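Local coordinates for chitin oligosaccharide binding protein NagB2 (Paenibacillus sp. FPU-7, PDB 7EHQ) that binds chitin oligosaccharides, here an N-acetylglucosamine disaccharide, and probably serves as the extracellular solute-binding component of a sugar uptake system, at residues N38-A43 with G70-V75; V30-R35 with P91-L96; Q393-V398 with Q422-E427; G192-G197 with G254-E259. All blocks are in the same frame, centred on the assembly; numbering follows the deposited sequence.

Contact 1. Residues N38-A43 with G70-V75; sequences NVRDTA and GVEDTV. With NAG (2-acetamido-2-deoxy-beta-D-glucopyranose), chain B; NAG (2-acetamido-2-deoxy-beta-D-glucopyranose), chain C.
In the sugar site of this solute-binding-protein fold, Arg40 and Asp73 hold the same hydroxyl of the bound disaccharide. O6 of NAG (chain B) donates to Asp73 OD2 at 2.7 Å and accepts from Arg40 NH1 at 3.3 Å, lying at the guanidinium edge, in plane. Arg40 NH2 also reaches Asp73 OD2, a 3.0 Å salt bridge with a bent N-H angle of 144°. NH2 comes from above the carboxylate plane, the two flat groups 78° apart; OD2 thus takes two bonds, from NH2 and O6. The extended Arg40 chain, straight from CG to NE (chi2 179°), carries the guanidinium across to Asp73. In one of its two conformers, Glu72 OE2 lies over one guanidinium face, 3.4 Å from Arg40 NE, and would add only charge; the pairing is therefore doubtful. Behind the charges, Val39 CG1 lies tight against Gly70 C, at 3.3 Å. The acetamido methyl C8 of NAG (chain C) rests 3.5 Å from Asp73 CG, with Thr74 CG2 also touching it. One segment links strand 30-36 to helix 44-60, the other leads from strand 64-70 into helix 73-86, and Trp198 of helix 197-212 packs on Asp73 and Thr74.

Contact 2. Residues V30-R35 with P91-L96; sequences VSLTLR and PQIFNL
Gln92 sets CG beside its own backbone N (chi1 -70°) and bends at chi2 (89°), which brings its amide back over strand 30-35 to Thr33. The two segments belong to parallel neighbours in the sheet of the solute-binding-protein fold. Gln92 OE1 accepts the N-H of Thr33 at 2.8 Å and 162°, with the donor above the carbonyl plane; the amide thus extends the strand pairing one step before the backbone of 93-96 takes over. Its NE2 meets Glu328 and a water that bridges to Ser31 O. With an alanine here, Thr33 N is likely to lose its acceptor, and a gap to open beside the Leu32 side chain. Backbone bonds continue with Ile93 N to Thr33 O, Arg35 N to Ile93 O and Asn95 N to Arg35 O. On one face Leu34 CG packs on Ile93 CG2 at 3.7 Å, and helix 326-339 covers Leu34. On the other, Arg35 CB lies against Phe94 CB at 3.8 Å. The Arg35 chain folds at chi2 and chi3, and its buried guanidinium is held by Glu84, Asp69 and Asn76. Over one face of that group, near its rim, sits Pro91 CG, 3.6 Å from Arg35 NH2.

Contact 3. Residues Q393-V398 with Q422-E427; sequences QPKVKV and QKVQDE
Helices 394-398 and 422-427 run antiparallel where Val396 meets Val424, with segment axes 9.1 Å apart at 171°. They belong to consecutive helices of the chain, 394-407 and 414-431, and so form a helical hairpin close to the C terminus. Val396 and Val424 are the backbone pair nearest each other, and their side chains fill the middle of the interface. Val424 points at the partner helix; its CG2 branch lies 3.8 Å from Lys395 CG and touches Val396 CG2 more loosely, at 4.2 Å. Val396 spreads its two methyls: CG2 rests near the carbonyl O of Val424, while CG1 packs 3.6 Å from Gln425 OE1. Met421 and Ala428, on the same helix as Val424, also pack on Val396. Along the solvent side, Lys395 reaches along the partner helix with CG anti to its backbone N (chi1 -168°), then turns at chi4 to bring NZ within 3.4 Å of Glu427 OE1. This is a salt bridge whose hydrogen bond is weak, and it probably adds little more than charge pairing between two exposed chains. On the other flank the polar Gln425 is buried. A bend at chi2 (69°) turns its amide toward the hairpin partner, and both its ends have partners: OE1 accepts from Trp227 NE1, and NE2 donates to Asn429 OD1 of its own helix. NE2 also donates to a water at 3.0 Å, and that same water accepts the backbone N-H of Gln393, the N-cap residue of helix 394-407, again at 3.0 Å.

Contact 4. Residues G192-G197 with G254-E259; sequences GGSGDG and GLKYSE
The loop 192-197 folds into a type II' beta turn from Gly193 to Asp196, closed by Asp196 N to Gly193 O, and lies against the 254-259 backbone as it enters helix 257-265, with Gly193 nearest Lys256. Two hydrogen bonds join the segments. Gly193 N donates to Leu255 O at 2.8 Å, and Tyr257 N donates to Asp196 OD2, also at 2.8 Å and almost straight at 174°. Asp196 has CG beside its own backbone N (chi1 -65°), and its carboxylate is met on the anti side, a little out of plane. The bonded N-H belongs to the first residue of the helix, so the negative charge faces a helix start, a placement that would probably be stabilised by the helix dipole. OD2 is also 3.3 Å from Tyr257 CB, where the carboxylate and ring planes are nearly perpendicular (84°). A leucine in its place would probably leave Tyr257 N without its acceptor and the helix start without its facing negative charge. The Tyr257 ring leads off toward the sugar site, meets Trp198, and has its OH bonded to Asp274 and Trp277. Within its own segment, Glu259 OE1 folds back to accept the N-H of Lys256, the N-cap residue, at 2.8 Å, the side-chain half of a capping box. Between two exposed side chains a water links the segments, 3.0 Å from Ser194 OG and weakly bonded to Lys256 NZ.

How the contacts relate
From the N terminus, strand 30-36 opens contact 2, which closes at 91-96 after helices 44-60 and 73-86 and strand 64-70. Contact 1 is nested inside that loop, and the two touch where Val71 CG2 packs on Arg35 CD at 3.6 Å. Contact 4 follows in series, joining the turn before helix 197-212 to the start of helix 257-265. It meets contact 1 at the sugar site, through Arg40 beside the Tyr257 ring and Thr74 against the 192-197 turn. Contact 3 comes last, closing the C-terminal helix pair, and touches none of the others; its nearest atoms are about 7 Å from contacts 1 and 4.

Contact 1. Residues N38-A43 with G70-V75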
loop_
_atom_site.group_PDB
_atom_site.type_symbol
_atom_site.label_atom_id
_atom_site.label_comp_id
_atom_site.label_asym_id
_atom_site.label_seq_id
_atom_site.Cartn_x
_atom_site.Cartn_y
_atom_site.Cartn_z
ATOM N N ASN A 38 10.222 7.089 4.342
ATOM C CA ASN A 38 11.281 6.166 3.916
ATOM C C ASN A 38 12.328 6.016 5.019
ATOM O O ASN A 38 13.493 6.302 4.818
ATOM C CB ASN A 38 11.926 6.651 2.632
ATOM C CG ASN A 38 10.912 6.752 1.496
ATOM O OD1 ASN A 38 10.015 5.910 1.389
ATOM N ND2 ASN A 38 11.035 7.771 0.687
ATOM N N VAL A 39 11.890 5.504 6.165
ATOM C CA VAL A 39 12.733 5.506 7.363
ATOM C C VAL A 39 13.341 4.144 7.664
ATOM O O VAL A 39 14.396 4.072 8.293
ATOM C CB VAL A 39 11.945 6.010 8.579
ATOM C CG1 VAL A 39 11.623 7.460 8.387
ATOM C CG2 VAL A 39 10.642 5.206 8.729
ATOM N N ARG A 40 12.703 3.064 7.225
ATOM C CA ARG A 40 13.208 1.736 7.539
ATOM C C ARG A 40 14.466 1.418 6.746
ATOM O O ARG A 40 14.701 1.950 5.663
ATOM C CB ARG A 40 12.162 0.665 7.259
ATOM C CG ARG A 40 10.940 0.720 8.152
ATOM C CD ARG A 40 9.979 -0.382 7.732
ATOM N NE ARG A 40 8.718 -0.322 8.454
ATOM C CZ ARG A 40 7.532 -0.139 7.876
ATOM N NH1 ARG A 40 7.454 -0.004 6.558
ATOM N NH2 ARG A 40 6.445 -0.108 8.618
ATOM N N ASP A 41 15.278 0.507 7.291
ATOM C CA ASP A 41 16.450 0.060 6.548
ATOM C C ASP A 41 16.069 -0.558 5.203
ATOM O O ASP A 41 16.828 -0.448 4.240
ATOM C CB ASP A 41 17.283 -0.893 7.407
ATOM C CG ASP A 41 16.519 -2.125 7.862
ATOM O OD1 ASP A 41 15.332 -2.297 7.520
ATOM O OD2 ASP A 41 17.117 -2.913 8.636
ATOM N N THR A 42 14.883 -1.147 5.095
ATOM C CA THR A 42 14.447 -1.650 3.799
ATOM C C THR A 42 14.009 -0.540 2.847
ATOM O O THR A 42 13.548 -0.841 1.736
ATOM C CB THR A 42 13.298 -2.625 3.968
ATOM O OG1 THR A 42 12.307 -2.057 4.821
ATOM C CG2 THR A 42 13.823 -3.922 4.575
ATOM N N ALA A 43 14.103 0.721 3.265
ATOM C CA ALA A 43 13.757 1.860 2.428
ATOM C C ALA A 43 14.971 2.687 2.040
ATOM O O ALA A 43 14.805 3.740 1.425
ATOM C CB ALA A 43 12.725 2.744 3.137
ATOM N N GLY A 70 11.671 12.335 8.229
ATOM C CA GLY A 70 11.239 10.959 8.059
ATOM C C GLY A 70 10.466 10.454 9.259
ATOM O O GLY A 70 10.917 10.582 10.403
ATOM N N VAL A 71 9.304 9.860 8.988
ATOM C CA VAL A 71 8.363 9.437 10.020
ATOM C C VAL A 71 7.843 8.048 9.647
ATOM O O VAL A 71 7.664 7.752 8.461
ATOM C CB VAL A 71 7.215 10.476 10.113
ATOM C CG1 VAL A 71 6.057 9.973 10.948
ATOM C CG2 VAL A 71 7.750 11.871 10.580
ATOM N N GLU A 72 7.587 7.199 10.653
ATOM C CA GLU A 72 7.015 5.880 10.401
ATOM C C GLU A 72 5.687 5.989 9.649
ATOM O O GLU A 72 4.905 6.929 9.848
ATOM C CB GLU A 72 6.808 5.116 11.710
ATOM C CG GLU A 72 7.747 3.924 11.882
ATOM C CD GLU A 72 7.366 2.751 10.987
ATOM O OE1 GLU A 72 6.442 1.972 11.362
ATOM O OE2 GLU A 72 7.983 2.616 9.899
ATOM N N ASP A 73 5.427 4.995 8.787
ATOM C CA ASP A 73 4.231 5.045 7.926
ATOM C C ASP A 73 2.939 5.254 8.718
ATOM O O ASP A 73 2.138 6.175 8.423
ATOM C CB ASP A 73 4.136 3.783 7.046
ATOM C CG ASP A 73 4.202 2.467 7.809
ATOM O OD1 ASP A 73 4.149 2.413 9.053
ATOM O OD2 ASP A 73 4.362 1.418 7.116
ATOM N N THR A 74 2.678 4.399 9.717
ATOM C CA THR A 74 1.421 4.561 10.426
ATOM C C THR A 74 1.388 5.912 11.134
ATOM O O THR A 74 0.367 6.593 11.122
ATOM C CB THR A 74 1.204 3.415 11.427
ATOM O OG1 THR A 74 2.294 3.375 12.345
ATOM C CG2 THR A 74 1.062 2.061 10.688
ATOM N N VAL A 75 2.524 6.329 11.713
ATOM C CA VAL A 75 2.532 7.550 12.513
ATOM C C VAL A 75 2.252 8.773 11.648
ATOM O O VAL A 75 1.475 9.658 12.027
ATOM C CB VAL A 75 3.866 7.682 13.269
ATOM C CG1 VAL A 75 3.860 8.982 14.087
ATOM C CG2 VAL A 75 4.055 6.491 14.170
HETATM C C1 NAG B . 5.211 2.706 1.021
HETATM C C2 NAG B . 4.131 2.611 -0.061
HETATM C C3 NAG B . 2.765 2.707 0.602
HETATM C C4 NAG B . 2.639 1.677 1.734
HETATM C C5 NAG B . 3.869 1.766 2.657
HETATM C C6 NAG B . 3.907 0.696 3.712
HETATM C C7 NAG B . 4.547 3.347 -2.350
HETATM C C8 NAG B . 4.605 4.515 -3.297
HETATM N N2 NAG B . 4.267 3.636 -1.084
HETATM O O1 NAG B . 6.489 2.766 0.516
HETATM O O3 NAG B . 1.767 2.485 -0.376
HETATM O O4 NAG B . 1.533 2.029 2.550
HETATM O O5 NAG B . 5.064 1.603 1.912
HETATM O O6 NAG B . 5.030 0.942 4.547
HETATM O O7 NAG B . 4.737 2.185 -2.728
HETATM C C1 NAG C . 0.402 1.196 2.401
HETATM C C2 NAG C . -0.581 1.642 3.471
HETATM C C3 NAG C . -1.901 0.892 3.334
HETATM C C4 NAG C . -2.449 1.091 1.917
HETATM C C5 NAG C . -1.407 0.625 0.908
HETATM C C6 NAG C . -1.834 0.816 -0.531
HETATM C C7 NAG C . 0.198 2.449 5.636
HETATM C C8 NAG C . 0.800 2.091 6.978
HETATM N N2 NAG C . 0.005 1.434 4.792
HETATM O O3 NAG C . -2.852 1.422 4.263
HETATM O O4 NAG C . -3.599 0.273 1.758
HETATM O O5 NAG C . -0.203 1.378 1.089
HETATM O O6 NAG C . -2.056 2.183 -0.823
HETATM O O7 NAG C . -0.054 3.613 5.321
#

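Contact 2. Residues V30-R35 with P91-L96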
loop_
_atom_site.group_PDB
_atom_site.type_symbol
_atom_site.label_atom_id
_atom_site.label_comp_id
_atom_site.label_asym_id
_atom_site.label_seq_id
_atom_site.Cartn_x
_atom_site.Cartn_y
_atom_site.Cartn_z
ATOM N N VAL A 30 14.267 30.158 0.828
ATOM C CA VAL A 30 13.184 29.452 1.500
ATOM C C VAL A 30 13.660 28.113 2.029
ATOM O O VAL A 30 14.528 27.451 1.445
ATOM C CB VAL A 30 11.971 29.266 0.576
ATOM C CG1 VAL A 30 11.409 30.596 0.214
ATOM C CG2 VAL A 30 12.409 28.538 -0.698
ATOM N N SER A 31 13.057 27.711 3.149
ATOM C CA SER A 31 13.287 26.409 3.749
ATOM C C SER A 31 11.958 25.670 3.765
ATOM O O SER A 31 10.967 26.182 4.300
ATOM C CB SER A 31 13.865 26.536 5.165
ATOM O OG SER A 31 13.986 25.262 5.756
ATOM N N LEU A 32 11.940 24.483 3.166
ATOM C CA LEU A 32 10.718 23.682 3.044
ATOM C C LEU A 32 10.908 22.380 3.794
ATOM O O LEU A 32 11.954 21.730 3.689
ATOM C CB LEU A 32 10.371 23.385 1.588
ATOM C CG LEU A 32 9.889 24.567 0.748
ATOM C CD1 LEU A 32 11.042 25.488 0.393
ATOM C CD2 LEU A 32 9.168 24.107 -0.506
ATOM N N THR A 33 9.904 21.996 4.555
ATOM C CA THR A 33 9.919 20.704 5.203
ATOM C C THR A 33 9.362 19.659 4.247
ATOM O O THR A 33 8.306 19.871 3.643
ATOM C CB THR A 33 9.083 20.758 6.482
ATOM O OG1 THR A 33 9.713 21.653 7.389
ATOM C CG2 THR A 33 8.997 19.372 7.089
ATOM N N LEU A 34 10.084 18.549 4.088
ATOM C CA LEU A 34 9.671 17.457 3.203
ATOM C C LEU A 34 9.419 16.238 4.076
ATOM O O LEU A 34 10.375 15.575 4.502
ATOM C CB LEU A 34 10.739 17.143 2.152
ATOM C CG LEU A 34 10.353 16.422 0.846
ATOM C CD1 LEU A 34 11.581 16.421 -0.103
ATOM C CD2 LEU A 34 9.835 15.005 1.052
ATOM N N ARG A 35 8.134 15.930 4.306
ATOM C CA ARG A 35 7.735 14.778 5.110
ATOM C C ARG A 35 7.742 13.522 4.250
ATOM O O ARG A 35 7.046 13.467 3.230
ATOM C CB ARG A 35 6.336 15.003 5.671
ATOM C CG ARG A 35 5.701 13.763 6.312
ATOM C CD ARG A 35 6.291 13.456 7.708
ATOM N NE ARG A 35 6.437 14.652 8.530
ATOM C CZ ARG A 35 5.423 15.330 9.052
ATOM N NH1 ARG A 35 4.175 14.919 8.860
ATOM N NH2 ARG A 35 5.664 16.427 9.785
ATOM N N PRO A 91 3.235 20.217 6.531
ATOM C CA PRO A 91 4.543 20.510 5.919
ATOM C C PRO A 91 4.333 21.048 4.514
ATOM O O PRO A 91 3.259 20.895 3.930
ATOM C CB PRO A 91 5.200 19.131 5.859
ATOM C CG PRO A 91 4.552 18.388 6.999
ATOM C CD PRO A 91 3.121 18.788 6.876
ATOM N N GLN A 92 5.390 21.637 3.925
ATOM C CA GLN A 92 5.208 22.078 2.543
ATOM C C GLN A 92 5.053 20.912 1.576
ATOM O O GLN A 92 4.328 21.044 0.580
ATOM C CB GLN A 92 6.381 22.956 2.088
ATOM C CG GLN A 92 6.420 24.307 2.765
ATOM C CD GLN A 92 7.214 24.302 4.054
ATOM O OE1 GLN A 92 7.452 23.267 4.671
ATOM N NE2 GLN A 92 7.683 25.487 4.443
ATOM N N ILE A 93 5.738 19.794 1.847
ATOM C CA ILE A 93 5.736 18.592 1.010
ATOM C C ILE A 93 5.522 17.410 1.942
ATOM O O ILE A 93 6.152 17.355 3.007
ATOM C CB ILE A 93 7.075 18.422 0.245
ATOM C CG1 ILE A 93 7.406 19.663 -0.612
ATOM C CG2 ILE A 93 7.044 17.157 -0.611
ATOM C CD1 ILE A 93 8.862 19.679 -1.163
ATOM N N PHE A 94 4.643 16.466 1.567
ATOM C CA PHE A 94 4.364 15.363 2.496
ATOM C C PHE A 94 3.873 14.119 1.739
ATOM O O PHE A 94 3.106 14.218 0.773
ATOM C CB PHE A 94 3.318 15.760 3.549
ATOM C CG PHE A 94 2.195 16.591 2.986
ATOM C CD1 PHE A 94 1.053 15.995 2.494
ATOM C CD2 PHE A 94 2.293 17.972 2.956
ATOM C CE1 PHE A 94 0.016 16.753 1.952
ATOM C CE2 PHE A 94 1.272 18.741 2.425
ATOM C CZ PHE A 94 0.134 18.141 1.919
ATOM N N ASN A 95 4.297 12.952 2.212
ATOM C CA ASN A 95 3.764 11.704 1.695
ATOM C C ASN A 95 2.266 11.680 1.991
ATOM O O ASN A 95 1.847 11.924 3.131
ATOM C CB ASN A 95 4.467 10.500 2.332
ATOM C CG ASN A 95 3.933 9.174 1.792
ATOM O OD1 ASN A 95 3.020 8.560 2.391
ATOM N ND2 ASN A 95 4.467 8.746 0.647
ATOM N N LEU A 96 1.469 11.422 0.958
ATOM C CA LEU A 96 0.033 11.593 0.982
ATOM C C LEU A 96 -0.647 10.393 0.331
ATOM O O LEU A 96 -0.134 9.820 -0.631
ATOM C CB LEU A 96 -0.345 12.878 0.234
ATOM C CG LEU A 96 -1.819 13.155 0.033
ATOM C CD1 LEU A 96 -2.503 13.385 1.380
ATOM C CD2 LEU A 96 -2.042 14.316 -0.911
HETATM O O HOH W 1 9.780 25.638 6.546
#

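Contact 3. Residues Q393-V398 with Q422-E427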
loop_
_atom_site.group_PDB
_atom_site.type_symbol
_atom_site.label_atom_id
_atom_site.label_comp_id
_atom_site.label_asym_id
_atom_site.label_seq_id
_atom_site.Cartn_x
_atom_site.Cartn_y
_atom_site.Cartn_z
ATOM N N GLN A 393 -13.524 6.443 5.389
ATOM C CA GLN A 393 -12.954 7.473 6.204
ATOM C C GLN A 393 -11.895 6.905 7.149
ATOM O O GLN A 393 -11.904 5.718 7.463
ATOM C CB GLN A 393 -14.044 8.193 6.992
ATOM C CG GLN A 393 -14.953 9.079 6.118
ATOM C CD GLN A 393 -14.174 10.257 5.499
ATOM O OE1 GLN A 393 -13.569 11.069 6.216
ATOM N NE2 GLN A 393 -14.191 10.346 4.171
ATOM N N PRO A 394 -10.974 7.747 7.612
ATOM C CA PRO A 394 -9.916 7.262 8.519
ATOM C C PRO A 394 -10.407 6.573 9.778
ATOM O O PRO A 394 -9.817 5.556 10.159
ATOM C CB PRO A 394 -9.109 8.539 8.832
ATOM C CG PRO A 394 -9.371 9.413 7.660
ATOM C CD PRO A 394 -10.807 9.179 7.290
ATOM N N LYS A 395 -11.456 7.074 10.436
ATOM C CA LYS A 395 -11.953 6.373 11.623
ATOM C C LYS A 395 -12.426 4.962 11.290
ATOM O O LYS A 395 -12.284 4.040 12.107
ATOM C CB LYS A 395 -13.076 7.169 12.278
ATOM C CG LYS A 395 -13.434 6.626 13.679
ATOM C CD LYS A 395 -14.165 7.657 14.536
ATOM C CE LYS A 395 -14.181 7.221 15.997
ATOM N NZ LYS A 395 -15.241 6.198 16.236
ATOM N N VAL A 396 -13.025 4.772 10.112
ATOM C CA VAL A 396 -13.429 3.432 9.716
ATOM C C VAL A 396 -12.208 2.548 9.553
ATOM O O VAL A 396 -12.169 1.402 10.025
ATOM C CB VAL A 396 -14.275 3.490 8.433
ATOM C CG1 VAL A 396 -14.701 2.103 8.010
ATOM C CG2 VAL A 396 -15.503 4.343 8.677
ATOM N N LYS A 397 -11.194 3.059 8.860
ATOM C CA LYS A 397 -9.969 2.287 8.673
ATOM C C LYS A 397 -9.375 1.853 10.007
ATOM O O LYS A 397 -9.045 0.684 10.202
ATOM C CB LYS A 397 -8.956 3.120 7.909
ATOM C CG LYS A 397 -7.682 2.338 7.579
ATOM C CD LYS A 397 -6.590 3.246 6.986
ATOM C CE LYS A 397 -5.988 4.202 8.026
ATOM N NZ LYS A 397 -4.907 5.016 7.407
ATOM N N VAL A 398 -9.207 2.789 10.931
ATOM C CA VAL A 398 -8.478 2.417 12.128
ATOM C C VAL A 398 -9.346 1.511 12.994
ATOM O O VAL A 398 -8.811 0.688 13.729
ATOM C CB VAL A 398 -7.955 3.661 12.880
ATOM C CG1 VAL A 398 -6.950 4.463 11.988
ATOM C CG2 VAL A 398 -9.062 4.548 13.303
ATOM N N GLN A 422 -20.017 -1.694 10.785
ATOM C CA GLN A 422 -21.129 -0.942 10.200
ATOM C C GLN A 422 -21.551 0.207 11.104
ATOM O O GLN A 422 -22.060 1.215 10.620
ATOM C CB GLN A 422 -22.285 -1.870 9.873
ATOM C CG GLN A 422 -23.352 -1.219 9.013
ATOM C CD GLN A 422 -22.752 -0.696 7.710
ATOM O OE1 GLN A 422 -21.957 -1.382 7.067
ATOM N NE2 GLN A 422 -23.121 0.523 7.341
ATOM N N LYS A 423 -21.346 0.089 12.428
ATOM C CA LYS A 423 -21.675 1.210 13.310
ATOM C C LYS A 423 -20.769 2.405 13.063
ATOM O O LYS A 423 -21.243 3.549 12.995
ATOM C CB LYS A 423 -21.603 0.784 14.785
ATOM C CG LYS A 423 -22.445 -0.431 15.113
ATOM C CD LYS A 423 -23.813 -0.424 14.439
ATOM C CE LYS A 423 -24.476 -1.782 14.518
ATOM N NZ LYS A 423 -24.090 -2.642 13.356
ATOM N N VAL A 424 -19.463 2.170 12.922
ATOM C CA VAL A 424 -18.590 3.304 12.661
ATOM C C VAL A 424 -18.789 3.788 11.225
ATOM O O VAL A 424 -18.604 4.977 10.937
ATOM C CB VAL A 424 -17.111 2.974 12.956
ATOM C CG1 VAL A 424 -16.586 1.879 12.032
ATOM C CG2 VAL A 424 -16.258 4.232 12.832
ATOM N N GLN A 425 -19.200 2.897 10.327
ATOM C CA GLN A 425 -19.480 3.323 8.961
ATOM C C GLN A 425 -20.690 4.250 8.912
ATOM O O GLN A 425 -20.663 5.289 8.243
ATOM C CB GLN A 425 -19.689 2.096 8.064
ATOM C CG GLN A 425 -19.794 2.431 6.552
ATOM C CD GLN A 425 -18.472 2.923 5.968
ATOM O OE1 GLN A 425 -17.535 2.144 5.785
ATOM N NE2 GLN A 425 -18.395 4.213 5.669
ATOM N N ASP A 426 -21.760 3.902 9.648
ATOM C CA ASP A 426 -22.937 4.769 9.711
ATOM C C ASP A 426 -22.588 6.108 10.327
ATOM O O ASP A 426 -23.039 7.156 9.854
ATOM C CB ASP A 426 -24.041 4.088 10.530
ATOM C CG ASP A 426 -24.672 2.931 9.809
ATOM O OD1 ASP A 426 -24.595 2.875 8.567
ATOM O OD2 ASP A 426 -25.261 2.062 10.491
ATOM N N GLU A 427 -21.758 6.095 11.369
ATOM C CA GLU A 427 -21.370 7.333 12.030
ATOM C C GLU A 427 -20.549 8.215 11.094
ATOM O O GLU A 427 -20.691 9.447 11.091
ATOM C CB GLU A 427 -20.594 6.998 13.308
ATOM C CG GLU A 427 -19.885 8.163 13.963
ATOM C CD GLU A 427 -18.824 7.706 14.961
ATOM O OE1 GLU A 427 -17.664 8.142 14.835
ATOM O OE2 GLU A 427 -19.153 6.915 15.871
HETATM O O HOH W 2 -16.445 6.340 4.737
#

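Contact 4. Residues G192-G197 with G254-E259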
loop_
_atom_site.group_PDB
_atom_site.type_symbol
_atom_site.label_atom_id
_atom_site.label_comp_id
_atom_site.label_asym_id
_atom_site.label_seq_id
_atom_site.Cartn_x
_atom_site.Cartn_y
_atom_site.Cartn_z
ATOM N N GLY A 192 1.242 -8.592 12.341
ATOM C CA GLY A 192 0.121 -7.719 12.612
ATOM C C GLY A 192 -0.004 -7.192 14.022
ATOM O O GLY A 192 -1.090 -6.798 14.459
ATOM N N GLY A 193 1.103 -7.163 14.762
ATOM C CA GLY A 193 1.051 -6.720 16.137
ATOM C C GLY A 193 1.142 -5.211 16.243
ATOM O O GLY A 193 1.119 -4.480 15.254
ATOM N N SER A 194 1.276 -4.747 17.486
ATOM C CA SER A 194 1.463 -3.338 17.838
ATOM C C SER A 194 0.443 -2.508 17.066
ATOM O O SER A 194 -0.755 -2.820 17.109
ATOM C CB SER A 194 2.913 -2.943 17.599
ATOM O OG SER A 194 3.787 -3.567 18.518
ATOM N N GLY A 195 0.865 -1.469 16.359
ATOM C CA GLY A 195 -0.067 -0.643 15.611
ATOM C C GLY A 195 -0.096 -0.980 14.139
ATOM O O GLY A 195 -0.421 -0.117 13.331
ATOM N N ASP A 196 0.223 -2.228 13.773
ATOM C CA ASP A 196 0.330 -2.609 12.368
ATOM C C ASP A 196 -0.843 -3.465 11.905
ATOM O O ASP A 196 -0.675 -4.366 11.078
ATOM C CB ASP A 196 1.663 -3.333 12.101
ATOM C CG ASP A 196 2.866 -2.436 12.302
ATOM O OD1 ASP A 196 2.672 -1.206 12.309
ATOM O OD2 ASP A 196 4.021 -2.938 12.446
ATOM N N GLY A 197 -2.034 -3.200 12.443
ATOM C CA GLY A 197 -3.230 -3.918 11.998
ATOM C C GLY A 197 -3.470 -3.798 10.507
ATOM O O GLY A 197 -4.040 -4.707 9.890
ATOM N N GLY A 254 2.309 -11.049 17.750
ATOM C CA GLY A 254 3.569 -10.766 18.437
ATOM C C GLY A 254 4.647 -10.130 17.603
ATOM O O GLY A 254 5.738 -9.858 18.125
ATOM N N LEU A 255 4.384 -9.865 16.329
ATOM C CA LEU A 255 5.374 -9.390 15.364
ATOM C C LEU A 255 4.868 -8.130 14.684
ATOM O O LEU A 255 3.699 -8.078 14.250
ATOM C CB LEU A 255 5.661 -10.459 14.291
ATOM C CG LEU A 255 6.065 -11.848 14.767
ATOM C CD1 LEU A 255 6.362 -12.771 13.617
ATOM C CD2 LEU A 255 7.329 -11.706 15.634
ATOM N N LYS A 256 5.750 -7.130 14.581
ATOM C CA LYS A 256 5.466 -5.936 13.792
ATOM C C LYS A 256 5.513 -6.279 12.304
ATOM O O LYS A 256 6.045 -7.327 11.881
ATOM C CB LYS A 256 6.462 -4.820 14.109
ATOM C CG LYS A 256 6.412 -4.307 15.562
ATOM C CD LYS A 256 7.772 -3.752 15.989
ATOM C CE LYS A 256 7.959 -3.699 17.520
ATOM N NZ LYS A 256 7.448 -4.901 18.258
ATOM N N TYR A 257 4.978 -5.356 11.498
ATOM C CA TYR A 257 4.918 -5.548 10.044
ATOM C C TYR A 257 6.239 -6.040 9.470
ATOM O O TYR A 257 6.308 -7.085 8.799
ATOM C CB TYR A 257 4.536 -4.221 9.400
ATOM C CG TYR A 257 4.571 -4.188 7.895
ATOM C CD1 TYR A 257 3.818 -5.086 7.132
ATOM C CD2 TYR A 257 5.365 -3.241 7.229
ATOM C CE1 TYR A 257 3.824 -5.020 5.738
ATOM C CE2 TYR A 257 5.373 -3.180 5.854
ATOM C CZ TYR A 257 4.614 -4.083 5.108
ATOM O OH TYR A 257 4.652 -4.004 3.732
ATOM N N SER A 258 7.322 -5.307 9.766
ATOM C CA SER A 258 8.614 -5.631 9.181
ATOM C C SER A 258 9.136 -6.979 9.668
ATOM O O SER A 258 9.929 -7.630 8.966
ATOM C CB SER A 258 9.600 -4.508 9.501
ATOM O OG SER A 258 9.834 -4.459 10.892
ATOM N N GLU A 259 8.730 -7.407 10.869
ATOM C CA GLU A 259 9.169 -8.694 11.385
ATOM C C GLU A 259 8.457 -9.847 10.705
ATOM O O GLU A 259 9.069 -10.889 10.410
ATOM C CB GLU A 259 8.934 -8.729 12.895
ATOM C CG GLU A 259 9.809 -7.706 13.640
ATOM C CD GLU A 259 9.513 -7.639 15.131
ATOM O OE1 GLU A 259 8.328 -7.695 15.529
ATOM O OE2 GLU A 259 10.489 -7.514 15.926
HETATM O O HOH W 3 4.509 -6.325 17.678
#